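Local coordinates for tubulin-like protein CetZ (PDB 3ZID), which binds and probably hydrolyses GTP as a member of the tubulin/FtsZ superfamily, and is thought to help control archaeal cell shape, at residues Glu95-Arg100 with Lys130-Ala135; Leu143-Glu148 with Ser188-Ile193; Asn176-Arg181 with Leu260-Val265. All blocks are in the same frame, centred on the assembly; numbering follows the deposited sequence.

The three contacts show how one nucleotide-binding fold is held together both far from its ligand and beside it. Interaction 1 comes first along the chain and joins the ends of helices 79-98 and 117-131, which flank the parallel sheet of the GTPase domain. Its centre lies about 31 Å from that of interaction 2 and about 32 Å from that of interaction 3. The latter two are close neighbours, centres about 10 Å apart, and their segments alternate in sequence. Both touch GDP: interaction 2 holds ribose and base, interaction 3 binds N2 and N3 of guanine. From there, 260-265 leads on toward the mixed four-stranded sheet, so the contacts beside the nucleotide also lie next to the second sheet.

Interaction 1: Glu95-Arg100 with Lys130-Ala135; sequences EEIEKR and KRYKNA
Tyr132 and Glu98 meet where two helices of the Rossmann-like GTPase domain run out, helix 79-98 on one side and helix 117-131 on the other. Tyr132 is the first residue to leave helical geometry after Arg131, and it opens a type I beta turn to Ala135. Its CG lies anti to its own carbonyl carbon (chi1 -62°), which sends the ring across to the other helix. There the phenol oxygen does most of the touching: Tyr132 OH sits 3.6 Å from Ile97 CG2 and 3.9 Å from Glu98 CA, and the ring meets the Ile97 methyl obliquely through CE2. Buried as it is, the hydroxyl is satisfied by a hydrogen bond with the carbonyl oxygen of Gly101, next in the chain after Arg100. Ile97 carries the apolar layer inward, against Leu5 and Leu7 of strand 3-9.

Toward solvent the contact turns ionic. Glu98, extended beyond CG, crosses Arg131 at about a right angle, with carboxylate and guanidinium planes 23° apart. OE2 comes in at the guanidinium edge, making a salt bridge to Arg131 NE at 3.4 Å, while Arg131 NH1 pairs with Glu127 of its own helix. A water bridges the same pair: it donates to Glu98 OE2 at 2.9 Å and accepts from Arg131 NE at 2.6 Å.

Interaction 2: Leu143-Glu148 with Ser188-Ile193; sequences LPFREE and SAYDRI. With GDP (guanosine-5'-diphosphate), chain C.
Phe145 and Tyr190 touch beside the ribose of GDP, in the guanosine pocket of the tubulin/FtsZ GTPase fold, where the loop after strand 136-143 faces helix 186-210. The protein-to-protein part is small: Phe145 CE2 lies 3.7 Å from Tyr190 CE1, the rings meeting obliquely, and much of what joins the two segments passes through the ligand.

The tight side is the one packed on GDP. Tyr190 turns one face of its ring to guanine, with GDP C5 3.5 Å above the ring plane and over its centre. Its CG is anti to the carbonyl carbon (chi1 -72°), a setting that brings the ring away from its helix and against the base. At the far end of the same ring, Tyr190 OH donates to GDP O2' at 2.7 Å. Glu148 receives the ribose from the loop side, its extended chain giving each carboxylate oxygen one hydroxyl: GDP O3' donates to OE1 at 2.8 Å and GDP O2' to OE2 at 2.6 Å. The 2'-hydroxyl is thus gripped from both segments, while Ile193 sets CG2 3.3 Å from the exocyclic N2 of GDP.

The looser side is the turn itself. Arg146 and Glu147 occupy the middle of the type I beta turn from Phe145 to Glu148, and their side chains are exposed and poorly ordered, although the backbone N of Arg146 is very close to Gln177 OE1, probably hydrogen-bonded. The turn also steadies the carboxylate that holds the ribose: Glu148 OE1 takes a second bond, from Phe145 N at 2.9 Å, approaching from above the carboxylate plane, 55° out of it.

Interaction 3: Asn176-Arg181 with Leu260-Val265; sequences NQYLKR and LYPANV. With GDP (guanosine-5'-diphosphate), chain C.
Tyr178 lays one face of its ring over the pyrrolidine of Pro262 in a CH-pi contact, with Pro262 CB 3.7 Å from the ring centroid and 13° off the ring normal. The two side chains slide past each other in opposite directions, so CG and CD of the proline lie back toward Tyr178 CB. With CG anti to the backbone N (chi1 -177°), the tyrosine reaches out from helix 176-179 toward the loop. Pro262 is itself set in place as the centre of an inverse gamma turn, closed by the bond from Ala263 N to Tyr261 O at 2.7 Å; its CD also packs over one face of the Tyr261 ring, offset toward the rim. A serine in place of Tyr178 would probably leave Pro262 CB without the aromatic face it packs on and open a gap between the short helix and the loop.

The next residue makes the deeper half of the contact. Leu179 CD1 approaches the carbonyl oxygen of Leu260 at 3.5 Å and Leu260 CD2 at 3.9 Å, the two leucines meeting at a slant. Both are buried, and no hydrogen bond links the segments.

At its first residue the same helix reads the nucleotide. The side-chain amide of Asn176 makes two bonds to guanine: GDP N2 donates to OD1 at 2.9 Å, and ND2 donates to GDP N3 at 3.1 Å, the latter nearly straight at 166°.

Helix 176-179 follows strand 172-175, the edge of the parallel sheet, with Leu179 resting on Val174 and on Ile193 of helix 186-210, while across the contact Leu260 joins by backbone bonds both Asp175 of that strand and Leu234 of strand 232-238 in the mixed sheet.

Interaction 1: Glu95-Arg100 with Lys130-Ala135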
# COMPACT_ATOMS: atom_id res chain seq x y z
N GLU A 95 -8.95 17.96 -11.76
CA GLU A 95 -9.88 18.10 -12.87
C GLU A 95 -10.09 16.75 -13.56
O GLU A 95 -11.22 16.36 -13.85
CB GLU A 95 -9.36 19.14 -13.87
CG GLU A 95 -10.08 19.14 -15.19
CD GLU A 95 -9.64 20.27 -16.10
OE1 GLU A 95 -8.77 21.07 -15.67
OE2 GLU A 95 -10.16 20.37 -17.23
N GLU A 96 -9.00 16.04 -13.79
CA GLU A 96 -9.05 14.74 -14.44
C GLU A 96 -9.91 13.76 -13.66
O GLU A 96 -10.64 12.95 -14.24
CB GLU A 96 -7.64 14.18 -14.64
CG GLU A 96 -7.61 12.81 -15.30
CD GLU A 96 -8.38 12.75 -16.61
OE1 GLU A 96 -8.38 13.76 -17.36
OE2 GLU A 96 -9.00 11.70 -16.88
N ILE A 97 -9.82 13.84 -12.34
CA ILE A 97 -10.62 12.98 -11.47
C ILE A 97 -12.10 13.37 -11.52
O ILE A 97 -12.96 12.51 -11.72
CB ILE A 97 -10.11 13.05 -10.03
CG1 ILE A 97 -8.72 12.42 -9.95
CG2 ILE A 97 -11.10 12.41 -9.07
CD1 ILE A 97 -7.95 12.77 -8.72
N GLU A 98 -12.38 14.66 -11.38
CA GLU A 98 -13.76 15.15 -11.37
C GLU A 98 -14.51 14.89 -12.68
O GLU A 98 -15.73 14.74 -12.67
CB GLU A 98 -13.82 16.62 -10.97
CG GLU A 98 -13.54 16.83 -9.49
CD GLU A 98 -13.15 18.25 -9.14
OE1 GLU A 98 -13.00 19.08 -10.06
OE2 GLU A 98 -13.01 18.54 -7.93
N LYS A 99 -13.78 14.80 -13.78
CA LYS A 99 -14.39 14.48 -15.08
C LYS A 99 -15.08 13.12 -15.08
O LYS A 99 -15.95 12.87 -15.92
CB LYS A 99 -13.32 14.45 -16.18
CG LYS A 99 -12.70 15.79 -16.52
CD LYS A 99 -11.75 15.65 -17.70
CE LYS A 99 -11.17 16.99 -18.11
NZ LYS A 99 -10.28 16.88 -19.30
N ARG A 100 -14.71 12.26 -14.14
CA ARG A 100 -15.22 10.89 -14.13
C ARG A 100 -16.36 10.67 -13.16
O ARG A 100 -16.78 9.53 -12.94
CB ARG A 100 -14.08 9.91 -13.88
CG ARG A 100 -12.92 10.17 -14.79
CD ARG A 100 -11.99 9.00 -14.92
NE ARG A 100 -10.93 9.31 -15.87
CZ ARG A 100 -10.21 8.40 -16.52
NH1 ARG A 100 -10.44 7.10 -16.31
NH2 ARG A 100 -9.27 8.79 -17.37
N LYS A 130 -12.02 16.54 0.85
CA LYS A 130 -12.84 17.75 0.74
C LYS A 130 -13.93 17.61 -0.32
O LYS A 130 -15.06 18.01 -0.10
CB LYS A 130 -11.99 18.95 0.34
CG LYS A 130 -10.98 19.40 1.35
CD LYS A 130 -10.22 20.58 0.75
CE LYS A 130 -8.94 20.86 1.47
NZ LYS A 130 -8.15 21.88 0.73
N ARG A 131 -13.58 17.03 -1.46
CA ARG A 131 -14.48 16.98 -2.61
C ARG A 131 -15.47 15.83 -2.55
O ARG A 131 -16.60 15.96 -3.03
CB ARG A 131 -13.67 16.93 -3.91
CG ARG A 131 -13.06 18.26 -4.28
CD ARG A 131 -11.78 18.09 -5.08
NE ARG A 131 -11.08 19.36 -5.28
CZ ARG A 131 -10.33 19.97 -4.36
NH1 ARG A 131 -10.19 19.44 -3.16
NH2 ARG A 131 -9.73 21.11 -4.65
N TYR A 132 -15.06 14.73 -1.93
CA TYR A 132 -15.90 13.54 -1.83
C TYR A 132 -16.05 13.18 -0.36
O TYR A 132 -15.48 12.20 0.11
CB TYR A 132 -15.24 12.37 -2.56
CG TYR A 132 -15.06 12.59 -4.05
CD1 TYR A 132 -16.12 12.43 -4.94
CD2 TYR A 132 -13.82 12.94 -4.57
CE1 TYR A 132 -15.95 12.62 -6.30
CE2 TYR A 132 -13.64 13.14 -5.93
CZ TYR A 132 -14.71 12.98 -6.79
OH TYR A 132 -14.53 13.18 -8.15
N LYS A 133 -16.81 14.00 0.37
CA LYS A 133 -16.88 13.93 1.84
C LYS A 133 -17.45 12.62 2.32
O LYS A 133 -17.13 12.16 3.41
CB LYS A 133 -17.73 15.08 2.42
CG LYS A 133 -17.31 16.49 2.06
CD LYS A 133 -18.30 17.51 2.64
CE LYS A 133 -17.89 18.96 2.35
NZ LYS A 133 -18.92 19.96 2.79
N ASN A 134 -18.32 12.03 1.51
CA ASN A 134 -18.97 10.79 1.87
C ASN A 134 -18.16 9.56 1.44
O ASN A 134 -18.53 8.43 1.74
CB ASN A 134 -20.37 10.75 1.29
CG ASN A 134 -21.25 11.88 1.82
OD1 ASN A 134 -21.18 12.24 3.00
ND2 ASN A 134 -22.09 12.43 0.95
N ALA A 135 -17.06 9.78 0.74
CA ALA A 135 -16.27 8.67 0.19
C ALA A 135 -15.38 7.96 1.21
O ALA A 135 -14.89 8.55 2.16
CB ALA A 135 -15.43 9.15 -0.98
O HOH W 1 -10.98 20.59 -7.59

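Interaction 2: Leu143-Glu148 with Ser188-Ile193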
# COMPACT_ATOMS: atom_id res chain seq x y z
N LEU A 143 5.88 -0.38 1.07
CA LEU A 143 7.10 -0.12 1.85
C LEU A 143 8.34 -0.58 1.13
O LEU A 143 8.27 -1.55 0.37
CB LEU A 143 7.03 -0.83 3.21
CG LEU A 143 5.73 -0.62 3.96
CD1 LEU A 143 5.73 -1.43 5.24
CD2 LEU A 143 5.54 0.86 4.25
N PRO A 144 9.50 0.06 1.40
CA PRO A 144 10.74 -0.24 0.68
C PRO A 144 11.33 -1.60 1.03
O PRO A 144 10.96 -2.19 2.04
CB PRO A 144 11.69 0.88 1.11
CG PRO A 144 11.21 1.28 2.46
CD PRO A 144 9.70 1.13 2.40
N PHE A 145 12.21 -2.11 0.16
CA PHE A 145 13.09 -3.22 0.53
C PHE A 145 13.99 -2.76 1.68
O PHE A 145 14.37 -1.61 1.72
CB PHE A 145 13.96 -3.63 -0.64
CG PHE A 145 13.21 -4.18 -1.80
CD1 PHE A 145 12.53 -5.38 -1.69
CD2 PHE A 145 13.20 -3.50 -3.01
CE1 PHE A 145 11.84 -5.89 -2.76
CE2 PHE A 145 12.53 -4.01 -4.10
CZ PHE A 145 11.83 -5.21 -3.97
N ARG A 146 14.29 -3.66 2.61
CA ARG A 146 15.11 -3.35 3.79
C ARG A 146 16.44 -2.66 3.47
O ARG A 146 16.80 -1.66 4.10
CB ARG A 146 15.37 -4.65 4.56
CG ARG A 146 16.27 -4.56 5.80
CD ARG A 146 16.28 -5.94 6.44
NE ARG A 146 15.00 -6.17 7.12
CZ ARG A 146 14.46 -7.37 7.36
NH1 ARG A 146 15.07 -8.47 6.92
NH2 ARG A 146 13.30 -7.46 7.99
N GLU A 147 17.14 -3.17 2.47
CA GLU A 147 18.45 -2.63 2.16
C GLU A 147 18.38 -1.73 0.93
O GLU A 147 19.36 -1.58 0.21
CB GLU A 147 19.50 -3.73 2.00
CG GLU A 147 19.89 -4.39 3.33
CD GLU A 147 20.67 -5.68 3.14
OE1 GLU A 147 20.93 -6.06 1.97
OE2 GLU A 147 21.01 -6.33 4.15
N GLU A 148 17.22 -1.13 0.71
CA GLU A 148 17.18 0.02 -0.18
C GLU A 148 17.84 1.17 0.55
O GLU A 148 17.96 1.17 1.78
CB GLU A 148 15.77 0.35 -0.65
CG GLU A 148 15.40 -0.38 -1.93
CD GLU A 148 13.98 -0.11 -2.40
OE1 GLU A 148 13.09 0.09 -1.55
OE2 GLU A 148 13.77 -0.11 -3.63
N SER A 188 10.93 -9.32 -11.64
CA SER A 188 10.07 -10.44 -11.26
C SER A 188 9.50 -10.27 -9.86
O SER A 188 8.36 -10.63 -9.60
CB SER A 188 10.83 -11.76 -11.35
OG SER A 188 11.15 -12.05 -12.70
N ALA A 189 10.30 -9.70 -8.96
CA ALA A 189 9.84 -9.42 -7.60
C ALA A 189 8.65 -8.46 -7.63
O ALA A 189 7.63 -8.69 -6.99
CB ALA A 189 10.97 -8.85 -6.76
N TYR A 190 8.81 -7.35 -8.36
CA TYR A 190 7.75 -6.38 -8.52
C TYR A 190 6.51 -7.04 -9.10
O TYR A 190 5.41 -6.80 -8.62
CB TYR A 190 8.17 -5.23 -9.43
CG TYR A 190 9.15 -4.28 -8.80
CD1 TYR A 190 9.27 -4.18 -7.42
CD2 TYR A 190 9.93 -3.44 -9.58
CE1 TYR A 190 10.16 -3.30 -6.85
CE2 TYR A 190 10.82 -2.55 -9.01
CZ TYR A 190 10.92 -2.48 -7.64
OH TYR A 190 11.81 -1.60 -7.05
N ASP A 191 6.68 -7.83 -10.16
CA ASP A 191 5.54 -8.50 -10.77
C ASP A 191 4.81 -9.41 -9.79
O ASP A 191 3.57 -9.39 -9.73
CB ASP A 191 5.96 -9.28 -12.02
CG ASP A 191 6.39 -8.38 -13.15
OD1 ASP A 191 6.12 -7.16 -13.09
OD2 ASP A 191 7.00 -8.89 -14.11
N ARG A 192 5.55 -10.18 -9.00
CA ARG A 192 4.88 -11.04 -8.02
C ARG A 192 4.09 -10.19 -7.03
O ARG A 192 2.92 -10.46 -6.77
CB ARG A 192 5.87 -11.91 -7.27
CG ARG A 192 5.18 -12.90 -6.30
CD ARG A 192 6.20 -13.73 -5.53
NE ARG A 192 5.57 -14.81 -4.77
CZ ARG A 192 5.27 -14.76 -3.47
NH1 ARG A 192 5.57 -13.68 -2.76
NH2 ARG A 192 4.69 -15.79 -2.88
N ILE A 193 4.74 -9.18 -6.47
CA ILE A 193 4.08 -8.34 -5.48
C ILE A 193 2.86 -7.65 -6.07
O ILE A 193 1.79 -7.70 -5.49
CB ILE A 193 5.04 -7.30 -4.91
CG1 ILE A 193 6.14 -7.99 -4.08
CG2 ILE A 193 4.27 -6.29 -4.08
CD1 ILE A 193 7.35 -7.13 -3.77
PB GDP C . 8.22 7.47 -7.70
O1B GDP C . 6.98 7.59 -6.85
O2B GDP C . 7.84 7.18 -9.14
O3B GDP C . 9.00 8.77 -7.61
O3A GDP C . 9.17 6.31 -7.11
PA GDP C . 8.73 4.77 -7.06
O1A GDP C . 9.50 3.97 -8.05
O2A GDP C . 7.24 4.55 -7.17
O5' GDP C . 9.16 4.44 -5.56
C5' GDP C . 10.27 3.58 -5.33
C4' GDP C . 9.85 2.55 -4.30
O4' GDP C . 8.81 1.75 -4.87
C3' GDP C . 11.01 1.64 -4.01
O3' GDP C . 10.81 1.13 -2.69
C2' GDP C . 10.81 0.55 -5.03
O2' GDP C . 11.39 -0.66 -4.55
C1' GDP C . 9.30 0.43 -5.09
N9 GDP C . 8.76 0.02 -6.38
C8 GDP C . 9.00 0.58 -7.58
N7 GDP C . 8.26 -0.02 -8.54
C5 GDP C . 7.54 -0.99 -7.93
C6 GDP C . 6.54 -1.98 -8.35
O6 GDP C . 6.22 -2.09 -9.54
N1 GDP C . 6.02 -2.77 -7.41
C2 GDP C . 6.37 -2.69 -6.12
N2 GDP C . 5.79 -3.54 -5.24
N3 GDP C . 7.27 -1.80 -5.64
C4 GDP C . 7.86 -0.94 -6.51

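Interaction 3: Asn176-Arg181 with Leu260-Val265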
# COMPACT_ATOMS: atom_id res chain seq x y z
N ASN A 176 7.35 -4.65 0.69
CA ASN A 176 8.18 -5.22 -0.37
C ASN A 176 9.19 -6.22 0.18
O ASN A 176 9.49 -7.23 -0.46
CB ASN A 176 8.92 -4.12 -1.15
CG ASN A 176 8.13 -3.58 -2.34
OD1 ASN A 176 7.01 -4.02 -2.63
ND2 ASN A 176 8.72 -2.60 -3.03
N GLN A 177 9.72 -5.94 1.36
CA GLN A 177 10.77 -6.78 1.93
C GLN A 177 10.26 -8.17 2.24
O GLN A 177 10.83 -9.16 1.81
CB GLN A 177 11.36 -6.14 3.19
CG GLN A 177 12.58 -6.88 3.75
CD GLN A 177 13.68 -7.07 2.72
OE1 GLN A 177 14.10 -6.11 2.07
NE2 GLN A 177 14.17 -8.31 2.59
N TYR A 178 9.15 -8.23 2.97
CA TYR A 178 8.59 -9.51 3.34
C TYR A 178 8.15 -10.28 2.09
O TYR A 178 8.27 -11.50 2.04
CB TYR A 178 7.39 -9.29 4.26
CG TYR A 178 6.79 -10.58 4.75
CD1 TYR A 178 7.50 -11.40 5.64
CD2 TYR A 178 5.56 -11.03 4.29
CE1 TYR A 178 6.97 -12.59 6.09
CE2 TYR A 178 5.02 -12.24 4.73
CZ TYR A 178 5.74 -13.01 5.63
OH TYR A 178 5.22 -14.21 6.07
N LEU A 179 7.71 -9.55 1.07
CA LEU A 179 7.15 -10.20 -0.12
C LEU A 179 8.23 -10.47 -1.16
O LEU A 179 8.00 -11.21 -2.12
CB LEU A 179 6.03 -9.35 -0.72
CG LEU A 179 4.81 -9.12 0.19
CD1 LEU A 179 3.76 -8.26 -0.50
CD2 LEU A 179 4.19 -10.45 0.63
N LYS A 180 9.42 -9.91 -0.93
CA LYS A 180 10.58 -10.02 -1.81
C LYS A 180 10.88 -11.46 -2.22
O LYS A 180 10.99 -12.35 -1.37
CB LYS A 180 11.82 -9.46 -1.12
CG LYS A 180 13.08 -9.41 -1.97
CD LYS A 180 14.26 -8.96 -1.13
CE LYS A 180 14.66 -10.09 -0.16
NZ LYS A 180 15.90 -9.83 0.65
N ARG A 181 11.00 -11.67 -3.53
CA ARG A 181 11.29 -12.97 -4.13
C ARG A 181 12.13 -12.73 -5.36
O ARG A 181 12.24 -11.60 -5.82
CB ARG A 181 10.01 -13.74 -4.52
CG ARG A 181 9.02 -13.96 -3.40
CD ARG A 181 9.63 -14.82 -2.31
NE ARG A 181 9.06 -14.49 -1.01
CZ ARG A 181 7.96 -15.07 -0.52
NH1 ARG A 181 7.33 -15.99 -1.24
NH2 ARG A 181 7.50 -14.72 0.67
N LEU A 260 0.04 -9.20 3.15
CA LEU A 260 0.90 -8.33 2.33
C LEU A 260 1.96 -7.63 3.20
O LEU A 260 2.98 -7.12 2.71
CB LEU A 260 0.05 -7.30 1.58
CG LEU A 260 -0.89 -7.84 0.50
CD1 LEU A 260 -1.72 -6.70 -0.03
CD2 LEU A 260 -0.10 -8.48 -0.63
N TYR A 261 1.71 -7.66 4.50
CA TYR A 261 2.57 -7.08 5.50
C TYR A 261 2.58 -8.10 6.64
O TYR A 261 1.52 -8.54 7.06
CB TYR A 261 2.00 -5.73 5.96
CG TYR A 261 2.72 -5.13 7.17
CD1 TYR A 261 2.32 -5.43 8.46
CD2 TYR A 261 3.80 -4.26 7.01
CE1 TYR A 261 2.97 -4.89 9.56
CE2 TYR A 261 4.46 -3.72 8.10
CZ TYR A 261 4.04 -4.03 9.37
OH TYR A 261 4.69 -3.49 10.45
N PRO A 262 3.76 -8.47 7.15
CA PRO A 262 3.89 -9.58 8.12
C PRO A 262 3.41 -9.27 9.54
O PRO A 262 4.20 -9.37 10.48
CB PRO A 262 5.40 -9.84 8.15
CG PRO A 262 6.02 -8.53 7.82
CD PRO A 262 5.07 -7.88 6.82
N ALA A 263 2.13 -8.93 9.69
CA ALA A 263 1.55 -8.79 11.03
C ALA A 263 1.43 -10.17 11.69
O ALA A 263 1.22 -11.18 11.03
CB ALA A 263 0.20 -8.11 10.96
N ASN A 264 1.62 -10.21 13.00
CA ASN A 264 1.51 -11.46 13.75
C ASN A 264 0.18 -11.49 14.48
O ASN A 264 0.06 -10.94 15.58
CB ASN A 264 2.67 -11.62 14.73
CG ASN A 264 2.72 -13.02 15.37
OD1 ASN A 264 1.71 -13.71 15.50
ND2 ASN A 264 3.92 -13.43 15.76
N VAL A 265 -0.81 -12.12 13.86
CA VAL A 265 -2.15 -12.22 14.43
C VAL A 265 -2.18 -13.03 15.73
O VAL A 265 -2.90 -12.69 16.68
CB VAL A 265 -3.17 -12.80 13.38
CG1 VAL A 265 -4.51 -13.03 14.02
CG2 VAL A 265 -3.31 -11.86 12.21
PB GDP C . 8.22 7.47 -7.70
O1B GDP C . 6.98 7.59 -6.85
O2B GDP C . 7.84 7.18 -9.14
O3B GDP C . 9.00 8.77 -7.61
O3A GDP C . 9.17 6.31 -7.11
PA GDP C . 8.73 4.77 -7.06
O1A GDP C . 9.50 3.97 -8.05
O2A GDP C . 7.24 4.55 -7.17
O5' GDP C . 9.16 4.44 -5.56
C5' GDP C . 10.27 3.58 -5.33
C4' GDP C . 9.85 2.55 -4.30
O4' GDP C . 8.81 1.75 -4.87
C3' GDP C . 11.01 1.64 -4.01
O3' GDP C . 10.81 1.13 -2.69
C2' GDP C . 10.81 0.55 -5.03
O2' GDP C . 11.39 -0.66 -4.55
C1' GDP C . 9.30 0.43 -5.09
N9 GDP C . 8.76 0.02 -6.38
C8 GDP C . 9.00 0.58 -7.58
N7 GDP C . 8.26 -0.02 -8.54
C5 GDP C . 7.54 -0.99 -7.93
C6 GDP C . 6.54 -1.98 -8.35
O6 GDP C . 6.22 -2.09 -9.54
N1 GDP C . 6.02 -2.77 -7.41
C2 GDP C . 6.37 -2.69 -6.12
N2 GDP C . 5.79 -3.54 -5.24
N3 GDP C . 7.27 -1.80 -5.64
C4 GDP C . 7.86 -0.94 -6.51